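Local structure of putative fructose-bisphosphate aldolase (Coccidioides immitis, 3PM6) at residues 86-91 with 114-119; 128-133 with 177-182; 190-195 with 204-209; 252-257 with 283-288. The protein is a putative class II fructose-bisphosphate aldolase, a TIM-barrel protein that carries a zinc ion on histidine side chains. All blocks are in the same frame, centred on the assembly; numbering follows the deposited sequence.

Overall arrangement
All four contacts belong to one TIM barrel of eight parallel strands, and they follow one another along the chain without interleaving. Interaction 1 joins neighbouring strands 85-92 and 116-119 near the core and holds one zinc ligand, His91. Interaction 2 pairs helices 126-141 and 174-181 on the outside; its centre lies about 18 Å from that of interaction 1, and the two touch where Val119 packs on Thr133. Interaction 3 folds the loop after strand 187-188 against the start of helix 208-218. Interaction 4, between helices 252-265 and 271-292, lies across the chain's centre from interaction 2, the two centres about 33 Å apart. Together they run from the barrel's core strands to its helical rim, and only interaction 1 contains a zinc ligand.

Interaction 1: 86-91 with 114-119; sequences TLHLDH and FDSIMV. With ZN (zinc ion), chain S.
Met118 reaches from strand 116-119 to His91 on strand 85-92. Met118 CB lies 3.4 Å from Leu89 O. Met118 CG, anti to the backbone N (chi1 180°), comes 4.1 Å from His91 N, and the chain stays extended to SD, which sits over one face of the His91 ring, 3.8 Å from the ring centroid. The same sulfur accepts a weak hydrogen bond from His91 N and approaches Asp90 OD1, while CE ends beside the imidazole at His91 CE1. The ring is thereby flanked by sulfur while His91 NE2 binds zinc at 2.1 Å and His91 ND1 is hydrogen-bonded to Asp120 OD2, a second-shell carboxylate that can fix the ring's rotation.

Further back the strands run parallel, 12° apart. Leu89 N donates to Ser116 O, and Leu89 O receives Met118 N at 2.7 Å. Leu87 O is gripped twice, by the amides of Asp115 and Ser116. Asp115 OD2 takes Leu87 N at 2.8 Å through its anti lone pair. On the His88 side of the sheet, His88 ND1 and Ser116 OG share a hydrogen bond of 2.7 Å, and a water links that hydroxyl to Thr86 OG1. On the Leu89 side, Leu89 CB lies over the Phe114 face, 3.9 Å from the centroid in a CH-pi contact, near Ala101 of helix 95-103. Parallel neighbouring strands form the core of a TIM barrel, with its site at their C-terminal ends; here His91 sits at such an end, and His196 and His227 supply the other protein ligands of zinc.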
loop_
_atom_site.group_PDB
_atom_site.type_symbol
_atom_site.label_atom_id
_atom_site.label_comp_id
_atom_site.label_asym_id
_atom_site.label_seq_id
_atom_site.Cartn_x
_atom_site.Cartn_y
_atom_site.Cartn_z
ATOM N N THR A 86 -0.046 -11.891 10.780
ATOM C CA THR A 86 -0.110 -12.644 9.530
ATOM C C THR A 86 -1.173 -12.083 8.614
ATOM O O THR A 86 -1.974 -11.251 9.029
ATOM C CB THR A 86 -0.370 -14.151 9.784
ATOM O OG1 THR A 86 -1.664 -14.320 10.366
ATOM C CG2 THR A 86 0.728 -14.745 10.747
ATOM N N LEU A 87 -1.193 -12.579 7.378
ATOM C CA LEU A 87 -2.011 -12.043 6.308
ATOM C C LEU A 87 -3.102 -13.040 5.841
ATOM O O LEU A 87 -2.817 -14.192 5.561
ATOM C CB LEU A 87 -1.112 -11.621 5.144
ATOM C CG LEU A 87 -1.809 -11.036 3.923
ATOM C CD1 LEU A 87 -2.575 -9.757 4.267
ATOM C CD2 LEU A 87 -0.757 -10.772 2.842
ATOM N N HIS A 88 -4.334 -12.563 5.758
ATOM C CA HIS A 88 -5.492 -13.426 5.543
ATOM C C HIS A 88 -6.321 -12.854 4.416
ATOM O O HIS A 88 -6.623 -11.652 4.409
ATOM C CB HIS A 88 -6.311 -13.427 6.832
ATOM C CG HIS A 88 -7.509 -14.320 6.808
ATOM N ND1 HIS A 88 -7.415 -15.697 6.797
ATOM C CD2 HIS A 88 -8.832 -14.029 6.848
ATOM C CE1 HIS A 88 -8.633 -16.214 6.833
ATOM N NE2 HIS A 88 -9.508 -15.220 6.893
ATOM N N LEU A 89 -6.679 -13.691 3.451
ATOM C CA LEU A 89 -7.701 -13.303 2.464
ATOM C C LEU A 89 -9.096 -13.578 2.989
ATOM O O LEU A 89 -9.510 -14.735 3.137
ATOM C CB LEU A 89 -7.491 -14.010 1.119
ATOM C CG LEU A 89 -8.363 -13.627 -0.093
ATOM C CD1 LEU A 89 -8.241 -12.144 -0.559
ATOM C CD2 LEU A 89 -8.070 -14.597 -1.258
ATOM N N ASP A 90 -9.852 -12.514 3.260
ATOM C CA ASP A 90 -11.209 -12.695 3.829
ATOM C C ASP A 90 -12.235 -12.828 2.700
ATOM O O ASP A 90 -12.037 -12.259 1.614
ATOM C CB ASP A 90 -11.501 -11.478 4.728
ATOM C CG ASP A 90 -12.754 -11.614 5.569
ATOM O OD1 ASP A 90 -13.241 -12.748 5.843
ATOM O OD2 ASP A 90 -13.270 -10.537 5.959
ATOM N N HIS A 91 -13.326 -13.570 2.941
ATOM C CA HIS A 91 -14.459 -13.638 1.988
ATOM C C HIS A 91 -14.075 -13.856 0.533
ATOM O O HIS A 91 -14.544 -13.173 -0.363
ATOM C CB HIS A 91 -15.374 -12.422 2.176
ATOM C CG HIS A 91 -16.007 -12.439 3.525
ATOM N ND1 HIS A 91 -16.777 -13.501 3.941
ATOM C CD2 HIS A 91 -15.861 -11.634 4.603
ATOM C CE1 HIS A 91 -17.131 -13.317 5.196
ATOM N NE2 HIS A 91 -16.583 -12.197 5.619
ATOM N N PHE A 114 -0.248 -15.009 1.026
ATOM C CA PHE A 114 -1.190 -15.156 2.165
ATOM C C PHE A 114 -0.768 -16.254 3.082
ATOM O O PHE A 114 -0.327 -17.298 2.615
ATOM C CB PHE A 114 -2.643 -15.398 1.684
ATOM C CG PHE A 114 -3.260 -14.184 1.093
ATOM C CD1 PHE A 114 -3.787 -13.198 1.915
ATOM C CD2 PHE A 114 -3.209 -13.961 -0.273
ATOM C CE1 PHE A 114 -4.311 -12.053 1.370
ATOM C CE2 PHE A 114 -3.752 -12.819 -0.832
ATOM C CZ PHE A 114 -4.290 -11.857 -0.006
ATOM N N ASP A 115 -0.917 -16.031 4.386
ATOM C CA ASP A 115 -0.722 -17.122 5.343
ATOM C C ASP A 115 -1.985 -17.989 5.465
ATOM O O ASP A 115 -1.904 -19.159 5.816
ATOM C CB ASP A 115 -0.341 -16.547 6.696
ATOM C CG ASP A 115 0.904 -15.678 6.625
ATOM O OD1 ASP A 115 1.993 -16.224 6.404
ATOM O OD2 ASP A 115 0.799 -14.450 6.771
ATOM N N SER A 116 -3.154 -17.394 5.194
ATOM C CA SER A 116 -4.439 -18.086 5.346
ATOM C C SER A 116 -5.467 -17.492 4.429
ATOM O O SER A 116 -5.343 -16.352 3.994
ATOM C CB SER A 116 -4.945 -18.059 6.797
ATOM O OG SER A 116 -5.012 -16.745 7.307
ATOM N N ILE A 117 -6.495 -18.256 4.102
ATOM C CA ILE A 117 -7.469 -17.746 3.140
ATOM C C ILE A 117 -8.799 -18.208 3.639
ATOM O O ILE A 117 -8.921 -19.329 4.104
ATOM C CB ILE A 117 -7.193 -18.343 1.735
ATOM C CG1 ILE A 117 -5.858 -17.832 1.170
ATOM C CG2 ILE A 117 -8.393 -18.138 0.756
ATOM C CD1 ILE A 117 -5.513 -18.433 -0.252
ATOM N N MET A 118 -9.803 -17.350 3.554
ATOM C CA MET A 118 -11.118 -17.795 3.867
ATOM C C MET A 118 -11.785 -18.358 2.626
ATOM O O MET A 118 -12.124 -17.612 1.727
ATOM C CB MET A 118 -11.986 -16.681 4.502
ATOM C CG MET A 118 -13.381 -17.173 4.825
ATOM S SD MET A 118 -14.523 -15.836 5.261
ATOM C CE MET A 118 -15.876 -16.877 5.898
ATOM N N VAL A 119 -11.991 -19.671 2.594
ATOM C CA VAL A 119 -12.711 -20.316 1.476
ATOM C C VAL A 119 -14.189 -20.203 1.801
ATOM O O VAL A 119 -14.743 -21.061 2.489
ATOM C CB VAL A 119 -12.292 -21.816 1.294
ATOM C CG1 VAL A 119 -12.971 -22.403 0.097
ATOM C CG2 VAL A 119 -10.756 -21.931 1.187
HETATM ZN ZN ZN S . -17.044 -11.436 7.529
HETATM O O HOH W 1 -3.573 -14.788 8.736
#

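Interaction 2: 128-133 with 177-182; sequences ENLRLT and SEEFVA
Glu179 and Phe180 carry the side of helix 174-181 that meets helix 126-141, the two short segments running nearly parallel, 20° apart, with axes 10.6 Å from each other. Glu179 comes first. Its chain is extended beyond CG, and OE2 passes 3.7 Å from Leu130 CD1 while forming a salt bridge with Lys126, one turn before Leu130; the backbone oxygen of Glu179 also lies near Leu130 CD2.

Phe180 follows and carries the largest part of the contact. Leu130 CD2 stands over the centre of its ring, 3.5 Å from the centroid and 9° off the normal, a direct CH-pi contact. The ring's rim meets polar atoms: Asn129 OD1 approaches CE1 of Phe180 at 3.2 Å and Thr133 OG1 lies in the ring plane. The Asn129 amide is turned 65° from the ring, and its ND2 is hydrogen-bonded to Glu150 O, which probably helps to set the turn of the amide. Ala149 and Leu188, on two barrel strands, touch Phe180 from beneath the helix layer.

The chemistry is that of an aromatic group used two ways: its electron-rich face receives a methyl group, whereas its slightly positive C-H rim probably suits the neighbouring oxygens.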
loop_
_atom_site.group_PDB
_atom_site.type_symbol
_atom_site.label_atom_id
_atom_site.label_comp_id
_atom_site.label_asym_id
_atom_site.label_seq_id
_atom_site.Cartn_x
_atom_site.Cartn_y
_atom_site.Cartn_z
ATOM N N GLU A 128 -22.760 -28.139 -2.132
ATOM C CA GLU A 128 -21.791 -27.500 -3.012
ATOM C C GLU A 128 -20.699 -26.755 -2.221
ATOM O O GLU A 128 -19.508 -26.837 -2.554
ATOM C CB GLU A 128 -22.524 -26.560 -3.986
ATOM C CG GLU A 128 -21.632 -25.885 -5.034
ATOM C CD GLU A 128 -21.184 -26.837 -6.142
ATOM O OE1 GLU A 128 -21.299 -28.085 -6.018
ATOM O OE2 GLU A 128 -20.710 -26.320 -7.156
ATOM N N ASN A 129 -21.103 -26.034 -1.185
ATOM C CA ASN A 129 -20.177 -25.376 -0.256
ATOM C C ASN A 129 -19.169 -26.428 0.264
ATOM O O ASN A 129 -17.954 -26.218 0.196
ATOM C CB ASN A 129 -21.026 -24.723 0.859
ATOM C CG ASN A 129 -20.219 -23.967 1.924
ATOM O OD1 ASN A 129 -18.980 -24.055 2.017
ATOM N ND2 ASN A 129 -20.967 -23.233 2.794
ATOM N N LEU A 130 -19.653 -27.585 0.728
ATOM C CA LEU A 130 -18.732 -28.624 1.227
ATOM C C LEU A 130 -17.796 -29.111 0.143
ATOM O O LEU A 130 -16.581 -29.259 0.390
ATOM C CB LEU A 130 -19.478 -29.843 1.749
ATOM C CG LEU A 130 -20.043 -29.771 3.136
ATOM C CD1 LEU A 130 -21.001 -30.944 3.215
ATOM C CD2 LEU A 130 -18.922 -29.858 4.199
ATOM N N ARG A 131 -18.367 -29.334 -1.053
ATOM C CA ARG A 131 -17.635 -29.876 -2.195
ATOM C C ARG A 131 -16.510 -28.945 -2.624
ATOM O O ARG A 131 -15.354 -29.358 -2.730
ATOM C CB ARG A 131 -18.587 -30.131 -3.382
ATOM C CG ARG A 131 -17.966 -30.957 -4.524
ATOM C CD ARG A 131 -18.851 -31.020 -5.791
ATOM N NE ARG A 131 -19.044 -29.714 -6.432
ATOM C CZ ARG A 131 -18.145 -29.123 -7.210
ATOM N NH1 ARG A 131 -16.972 -29.699 -7.455
ATOM N NH2 ARG A 131 -18.409 -27.961 -7.754
ATOM N N LEU A 132 -16.858 -27.698 -2.921
ATOM C CA LEU A 132 -15.845 -26.730 -3.302
ATOM C C LEU A 132 -14.841 -26.483 -2.151
ATOM O O LEU A 132 -13.642 -26.396 -2.398
ATOM C CB LEU A 132 -16.488 -25.414 -3.734
ATOM C CG LEU A 132 -17.341 -25.466 -4.995
ATOM C CD1 LEU A 132 -18.247 -24.220 -5.038
ATOM C CD2 LEU A 132 -16.451 -25.631 -6.261
ATOM N N THR A 133 -15.332 -26.370 -0.904
ATOM C CA THR A 133 -14.416 -26.127 0.239
ATOM C C THR A 133 -13.371 -27.255 0.328
ATOM O O THR A 133 -12.176 -26.998 0.422
ATOM C CB THR A 133 -15.156 -25.934 1.593
ATOM O OG1 THR A 133 -15.997 -24.776 1.528
ATOM C CG2 THR A 133 -14.157 -25.749 2.753
ATOM N N SER A 177 -21.110 -28.280 11.127
ATOM C CA SER A 177 -19.737 -27.981 11.578
ATOM C C SER A 177 -18.815 -29.188 11.469
ATOM O O SER A 177 -17.724 -29.094 10.884
ATOM C CB SER A 177 -19.737 -27.467 13.010
ATOM O OG SER A 177 -20.443 -26.248 13.112
ATOM N N GLU A 178 -19.262 -30.312 12.036
ATOM C CA GLU A 178 -18.601 -31.623 11.897
ATOM C C GLU A 178 -18.354 -31.992 10.443
ATOM O O GLU A 178 -17.243 -32.382 10.104
ATOM C CB GLU A 178 -19.443 -32.731 12.568
ATOM C CG GLU A 178 -19.233 -32.873 14.085
ATOM C CD GLU A 178 -20.406 -33.556 14.794
ATOM O OE1 GLU A 178 -21.106 -34.367 14.127
ATOM O OE2 GLU A 178 -20.637 -33.272 16.008
ATOM N N GLU A 179 -19.377 -31.868 9.591
ATOM C CA GLU A 179 -19.186 -32.098 8.146
ATOM C C GLU A 179 -18.029 -31.244 7.610
ATOM O O GLU A 179 -17.206 -31.738 6.844
ATOM C CB GLU A 179 -20.474 -31.870 7.295
ATOM C CG GLU A 179 -21.791 -32.511 7.874
ATOM C CD GLU A 179 -23.076 -32.281 7.003
ATOM O OE1 GLU A 179 -24.156 -31.816 7.514
ATOM O OE2 GLU A 179 -22.996 -32.620 5.802
ATOM N N PHE A 180 -17.945 -29.977 8.020
ATOM C CA PHE A 180 -16.884 -29.099 7.500
ATOM C C PHE A 180 -15.485 -29.424 8.047
ATOM O O PHE A 180 -14.483 -29.292 7.322
ATOM C CB PHE A 180 -17.235 -27.621 7.636
ATOM C CG PHE A 180 -18.048 -27.104 6.497
ATOM C CD1 PHE A 180 -17.430 -26.500 5.419
ATOM C CD2 PHE A 180 -19.435 -27.236 6.491
ATOM C CE1 PHE A 180 -18.173 -26.050 4.361
ATOM C CE2 PHE A 180 -20.182 -26.779 5.430
ATOM C CZ PHE A 180 -19.563 -26.180 4.369
ATOM N N VAL A 181 -15.418 -29.871 9.299
ATOM C CA VAL A 181 -14.134 -30.311 9.897
ATOM C C VAL A 181 -13.448 -31.419 9.047
ATOM O O VAL A 181 -12.226 -31.444 8.922
ATOM C CB VAL A 181 -14.334 -30.790 11.372
ATOM C CG1 VAL A 181 -13.175 -31.663 11.860
ATOM C CG2 VAL A 181 -14.521 -29.608 12.320
ATOM N N ALA A 182 -14.243 -32.330 8.483
ATOM C CA ALA A 182 -13.719 -33.409 7.608
ATOM C C ALA A 182 -13.118 -32.891 6.298
ATOM O O ALA A 182 -12.394 -33.625 5.619
ATOM C CB ALA A 182 -14.806 -34.469 7.314
#

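Interaction 3: 190-195 with 204-209; sequences PAFGNV and VQLDYE
Phe192 and Asp207 are joined by the direct hydrogen bond of this contact: Asp207 N donates to Phe192 O at 2.9 Å, with an N-H...O angle of 166° and the donor nearly along the C=O axis. A water supplies a second polar link, donating a hydrogen bond to Gly193 O at 2.6 Å and accepting one from Gln205 N. Within the loop, Phe192 N donates to Asn194 OD1 at 3.0 Å, folding the Asn194 side chain back over its own segment. The other end of that amide, ND2, is hydrogen-bonded to the carbonyl of His227, a zinc ligand, so the loop is tied to the backbone of the metal site.

Apolar contacts centre on Leu206. Its CB meets Phe192 CE2 at 3.8 Å, and CD1 nears the same ring atom. CD2 turns instead to the backbone, 3.6 Å from Asn194 N and close to the carbonyl carbon of Gly193. Phe192 CG lies between the backbone N and the carbonyl carbon (chi1 66°), and the edge of the ring comes up to Asp207 O. Cys240 and Ile236 of helix 234-242 touch Phe192 and Leu206, respectively.

The turn at Gly193 is tight: at phi 115° a side-chain carbon would press on the preceding carbonyl oxygen and run into Gln205 O.

Asp207 occupies the N-cap position of helix 208-218, its OD1 accepting from Arg210 N. One residue therefore serves two purposes: its backbone amide anchors the loop while its carboxylate satisfies an amide in the helix's first turn.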
loop_
_atom_site.group_PDB
_atom_site.type_symbol
_atom_site.label_atom_id
_atom_site.label_comp_id
_atom_site.label_asym_id
_atom_site.label_seq_id
_atom_site.Cartn_x
_atom_site.Cartn_y
_atom_site.Cartn_z
ATOM N N PRO A 190 -18.795 -19.495 12.242
ATOM C CA PRO A 190 -20.177 -19.949 12.354
ATOM C C PRO A 190 -21.191 -18.828 12.146
ATOM O O PRO A 190 -20.917 -17.672 12.454
ATOM C CB PRO A 190 -20.261 -20.526 13.786
ATOM C CG PRO A 190 -19.090 -19.830 14.593
ATOM C CD PRO A 190 -18.031 -19.553 13.518
ATOM N N ALA A 191 -22.352 -19.193 11.612
ATOM C CA ALA A 191 -23.540 -18.332 11.560
ATOM C C ALA A 191 -24.404 -18.619 12.801
ATOM O O ALA A 191 -24.939 -19.710 12.956
ATOM C CB ALA A 191 -24.332 -18.595 10.276
ATOM N N PHE A 192 -24.530 -17.655 13.702
ATOM C CA PHE A 192 -25.273 -17.922 14.923
ATOM C C PHE A 192 -26.064 -16.702 15.355
ATOM O O PHE A 192 -26.294 -16.517 16.535
ATOM C CB PHE A 192 -24.349 -18.466 16.034
ATOM C CG PHE A 192 -23.325 -17.476 16.534
ATOM C CD1 PHE A 192 -22.194 -17.179 15.767
ATOM C CD2 PHE A 192 -23.481 -16.861 17.792
ATOM C CE1 PHE A 192 -21.243 -16.268 16.215
ATOM C CE2 PHE A 192 -22.512 -15.942 18.280
ATOM C CZ PHE A 192 -21.403 -15.635 17.493
ATOM N N GLY A 193 -26.482 -15.885 14.381
ATOM C CA GLY A 193 -27.246 -14.649 14.629
ATOM C C GLY A 193 -26.485 -13.388 14.229
ATOM O O GLY A 193 -27.075 -12.306 14.070
ATOM N N ASN A 194 -25.173 -13.518 14.066
ATOM C CA ASN A 194 -24.372 -12.430 13.526
ATOM C C ASN A 194 -24.733 -12.130 12.050
ATOM O O ASN A 194 -25.308 -12.979 11.351
ATOM C CB ASN A 194 -22.875 -12.674 13.712
ATOM C CG ASN A 194 -22.426 -14.030 13.213
ATOM O OD1 ASN A 194 -23.210 -14.982 13.135
ATOM N ND2 ASN A 194 -21.144 -14.137 12.896
ATOM N N VAL A 195 -24.436 -10.903 11.626
ATOM C CA VAL A 195 -24.863 -10.355 10.332
ATOM C C VAL A 195 -23.721 -9.448 9.885
ATOM O O VAL A 195 -23.092 -8.725 10.704
ATOM C CB VAL A 195 -26.195 -9.514 10.485
ATOM C CG1 VAL A 195 -26.381 -8.556 9.375
ATOM C CG2 VAL A 195 -27.408 -10.376 10.544
ATOM N N VAL A 204 -28.224 -6.440 17.892
ATOM C CA VAL A 204 -27.411 -7.665 17.902
ATOM C C VAL A 204 -28.131 -8.705 18.752
ATOM O O VAL A 204 -28.352 -8.476 19.939
ATOM C CB VAL A 204 -26.030 -7.388 18.514
ATOM C CG1 VAL A 204 -25.227 -8.675 18.703
ATOM C CG2 VAL A 204 -25.242 -6.367 17.670
ATOM N N GLN A 205 -28.528 -9.828 18.132
ATOM C CA GLN A 205 -29.217 -10.927 18.834
ATOM C C GLN A 205 -28.516 -12.248 18.556
ATOM O O GLN A 205 -28.851 -12.922 17.613
ATOM C CB GLN A 205 -30.708 -11.027 18.432
ATOM C CG GLN A 205 -31.550 -9.752 18.667
ATOM C CD GLN A 205 -31.512 -9.216 20.106
ATOM O OE1 GLN A 205 -31.187 -9.930 21.069
ATOM N NE2 GLN A 205 -31.855 -7.942 20.255
ATOM N N LEU A 206 -27.525 -12.600 19.368
ATOM C CA LEU A 206 -26.722 -13.781 19.122
ATOM C C LEU A 206 -27.268 -14.978 19.891
ATOM O O LEU A 206 -27.824 -14.852 21.004
ATOM C CB LEU A 206 -25.229 -13.535 19.449
ATOM C CG LEU A 206 -24.596 -12.248 18.898
ATOM C CD1 LEU A 206 -23.150 -12.089 19.332
ATOM C CD2 LEU A 206 -24.745 -12.138 17.353
ATOM N N ASP A 207 -27.135 -16.137 19.274
ATOM C CA ASP A 207 -27.567 -17.376 19.897
ATOM C C ASP A 207 -26.320 -17.995 20.513
ATOM O O ASP A 207 -25.614 -18.784 19.870
ATOM C CB ASP A 207 -28.208 -18.273 18.843
ATOM C CG ASP A 207 -28.858 -19.521 19.424
ATOM O OD1 ASP A 207 -28.617 -19.880 20.600
ATOM O OD2 ASP A 207 -29.577 -20.181 18.646
ATOM N N TYR A 208 -26.031 -17.590 21.750
ATOM C CA TYR A 208 -24.826 -18.047 22.462
ATOM C C TYR A 208 -24.880 -19.537 22.738
ATOM O O TYR A 208 -23.853 -20.217 22.739
ATOM C CB TYR A 208 -24.646 -17.273 23.761
ATOM C CG TYR A 208 -24.369 -15.798 23.552
ATOM C CD1 TYR A 208 -23.118 -15.376 23.090
ATOM C CD2 TYR A 208 -25.355 -14.828 23.801
ATOM C CE1 TYR A 208 -22.831 -14.028 22.891
ATOM C CE2 TYR A 208 -25.081 -13.471 23.628
ATOM C CZ TYR A 208 -23.807 -13.087 23.152
ATOM O OH TYR A 208 -23.489 -11.771 22.935
ATOM N N GLU A 209 -26.089 -20.046 22.950
ATOM C CA GLU A 209 -26.296 -21.483 23.155
ATOM C C GLU A 209 -25.869 -22.281 21.919
ATOM O O GLU A 209 -25.120 -23.248 22.039
ATOM C CB GLU A 209 -27.752 -21.786 23.552
ATOM C CG GLU A 209 -28.027 -21.451 25.030
ATOM C CD GLU A 209 -29.511 -21.516 25.388
ATOM O OE1 GLU A 209 -30.303 -22.046 24.565
ATOM O OE2 GLU A 209 -29.887 -21.053 26.495
HETATM O O HOH W 2 -28.671 -10.762 15.424
#

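Interaction 4: 252-257 with 283-288; sequences RAVNNE and QAAVEK
Val254 and Ala285 have the closest CA atoms of two antiparallel helical segments, 5.4 Å apart, and the segment axes approach to 8.4 Å at a crossing angle of 162°. The small side chain of Ala285 is consistent with so close an approach. Ala285 CB points toward helix 252-265 and enters among three residues there, 3.5 Å from Ala253 O, 4.1 Å from Val254 CG2, and 4.0 Å from Glu257 CG. Only the aliphatic part of Glu257 takes part in this packing; its chain bends at chi2 (-57°).

In the TIM barrel, helix 252-265 follows the last strand, 245-250, and helix 271-292 follows in turn, packing back on it and against helix 37-49, so that the contact lies where the end of the barrel's chain meets its beginning. Val254 and Val286 carry the inner part of the interface. Val254 CG2, anti to the carbonyl carbon and beside the backbone N, meets Val286 CG2 at 3.7 Å, and Val254 CG1 lies 4.0 Å from that same methyl. Both valines also touch Ile32 of strand 29-33, the first strand of the barrel, while Val286 reaches Ala46 of helix 37-49.

Asp230 receives the backbone amide of Ala253. Asn255, on the side of its helix turned from this contact, packs on Ile271 of the second subunit.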
loop_
_atom_site.group_PDB
_atom_site.type_symbol
_atom_site.label_atom_id
_atom_site.label_comp_id
_atom_site.label_asym_id
_atom_site.label_seq_id
_atom_site.Cartn_x
_atom_site.Cartn_y
_atom_site.Cartn_z
ATOM N N ARG A 252 -15.746 -2.062 9.374
ATOM C CA ARG A 252 -16.314 -0.717 9.548
ATOM C C ARG A 252 -15.848 0.009 10.826
ATOM O O ARG A 252 -15.594 1.230 10.789
ATOM C CB ARG A 252 -17.845 -0.774 9.539
ATOM N N ALA A 253 -15.714 -0.736 11.928
ATOM C CA ALA A 253 -15.273 -0.158 13.194
ATOM C C ALA A 253 -13.984 0.619 12.972
ATOM O O ALA A 253 -13.750 1.684 13.606
ATOM C CB ALA A 253 -15.074 -1.266 14.271
ATOM N N VAL A 254 -13.160 0.096 12.066
ATOM C CA VAL A 254 -11.862 0.682 11.786
ATOM C C VAL A 254 -11.937 1.627 10.591
ATOM O O VAL A 254 -11.588 2.796 10.714
ATOM C CB VAL A 254 -10.747 -0.396 11.633
ATOM C CG1 VAL A 254 -9.428 0.229 11.109
ATOM C CG2 VAL A 254 -10.541 -1.105 12.989
ATOM N N ASN A 255 -12.436 1.138 9.455
ATOM C CA ASN A 255 -12.451 1.933 8.227
ATOM C C ASN A 255 -13.413 3.075 8.158
ATOM O O ASN A 255 -13.266 3.908 7.281
ATOM C CB ASN A 255 -12.589 1.044 7.008
ATOM C CG ASN A 255 -11.425 0.139 6.878
ATOM O OD1 ASN A 255 -10.304 0.611 6.699
ATOM N ND2 ASN A 255 -11.642 -1.162 7.079
ATOM N N ASN A 256 -14.399 3.127 9.053
ATOM C CA ASN A 256 -15.241 4.307 9.139
ATOM C C ASN A 256 -14.421 5.516 9.588
ATOM O O ASN A 256 -14.746 6.617 9.226
ATOM C CB ASN A 256 -16.434 4.100 10.066
ATOM C CG ASN A 256 -17.601 3.362 9.378
ATOM O OD1 ASN A 256 -17.617 3.162 8.146
ATOM N ND2 ASN A 256 -18.581 2.942 10.183
ATOM N N GLU A 257 -13.362 5.288 10.374
ATOM C CA GLU A 257 -12.472 6.376 10.825
ATOM C C GLU A 257 -11.749 7.026 9.652
ATOM O O GLU A 257 -11.529 8.244 9.649
ATOM C CB GLU A 257 -11.445 5.876 11.839
ATOM C CG GLU A 257 -12.043 5.379 13.152
ATOM C CD GLU A 257 -12.893 6.442 13.854
ATOM O OE1 GLU A 257 -12.340 7.347 14.468
ATOM O OE2 GLU A 257 -14.125 6.366 13.812
ATOM N N GLN A 283 -5.736 3.645 13.785
ATOM C CA GLN A 283 -4.895 3.014 14.824
ATOM C C GLN A 283 -5.610 2.991 16.163
ATOM O O GLN A 283 -5.577 1.968 16.877
ATOM C CB GLN A 283 -3.538 3.714 14.978
ATOM C CG GLN A 283 -2.545 2.948 15.894
ATOM C CD GLN A 283 -1.252 3.709 16.158
ATOM O OE1 GLN A 283 -0.818 4.505 15.319
ATOM N NE2 GLN A 283 -0.632 3.476 17.339
ATOM N N ALA A 284 -6.282 4.099 16.493
ATOM C CA ALA A 284 -6.983 4.206 17.775
ATOM C C ALA A 284 -8.151 3.198 17.824
ATOM O O ALA A 284 -8.345 2.505 18.835
ATOM C CB ALA A 284 -7.467 5.670 18.029
ATOM N N ALA A 285 -8.891 3.082 16.721
ATOM C CA ALA A 285 -9.985 2.098 16.614
ATOM C C ALA A 285 -9.475 0.646 16.761
ATOM O O ALA A 285 -10.090 -0.176 17.445
ATOM C CB ALA A 285 -10.786 2.286 15.313
ATOM N N VAL A 286 -8.327 0.350 16.163
ATOM C CA VAL A 286 -7.731 -0.991 16.301
ATOM C C VAL A 286 -7.369 -1.255 17.751
ATOM O O VAL A 286 -7.746 -2.298 18.297
ATOM C CB VAL A 286 -6.506 -1.198 15.345
ATOM C CG1 VAL A 286 -5.790 -2.501 15.590
ATOM C CG2 VAL A 286 -6.970 -1.179 13.923
ATOM N N GLU A 287 -6.666 -0.314 18.383
ATOM C CA GLU A 287 -6.291 -0.446 19.808
ATOM C C GLU A 287 -7.460 -0.745 20.718
ATOM O O GLU A 287 -7.317 -1.538 21.633
ATOM C CB GLU A 287 -5.498 0.777 20.317
ATOM C CG GLU A 287 -4.126 0.927 19.584
ATOM C CD GLU A 287 -3.207 2.012 20.159
ATOM O OE1 GLU A 287 -3.654 2.743 21.065
ATOM O OE2 GLU A 287 -2.028 2.109 19.713
ATOM N N LYS A 288 -8.614 -0.142 20.477
ATOM C CA LYS A 288 -9.795 -0.408 21.322
ATOM C C LYS A 288 -10.275 -1.846 21.167
ATOM O O LYS A 288 -10.639 -2.492 22.165
ATOM C CB LYS A 288 -10.963 0.576 21.081
#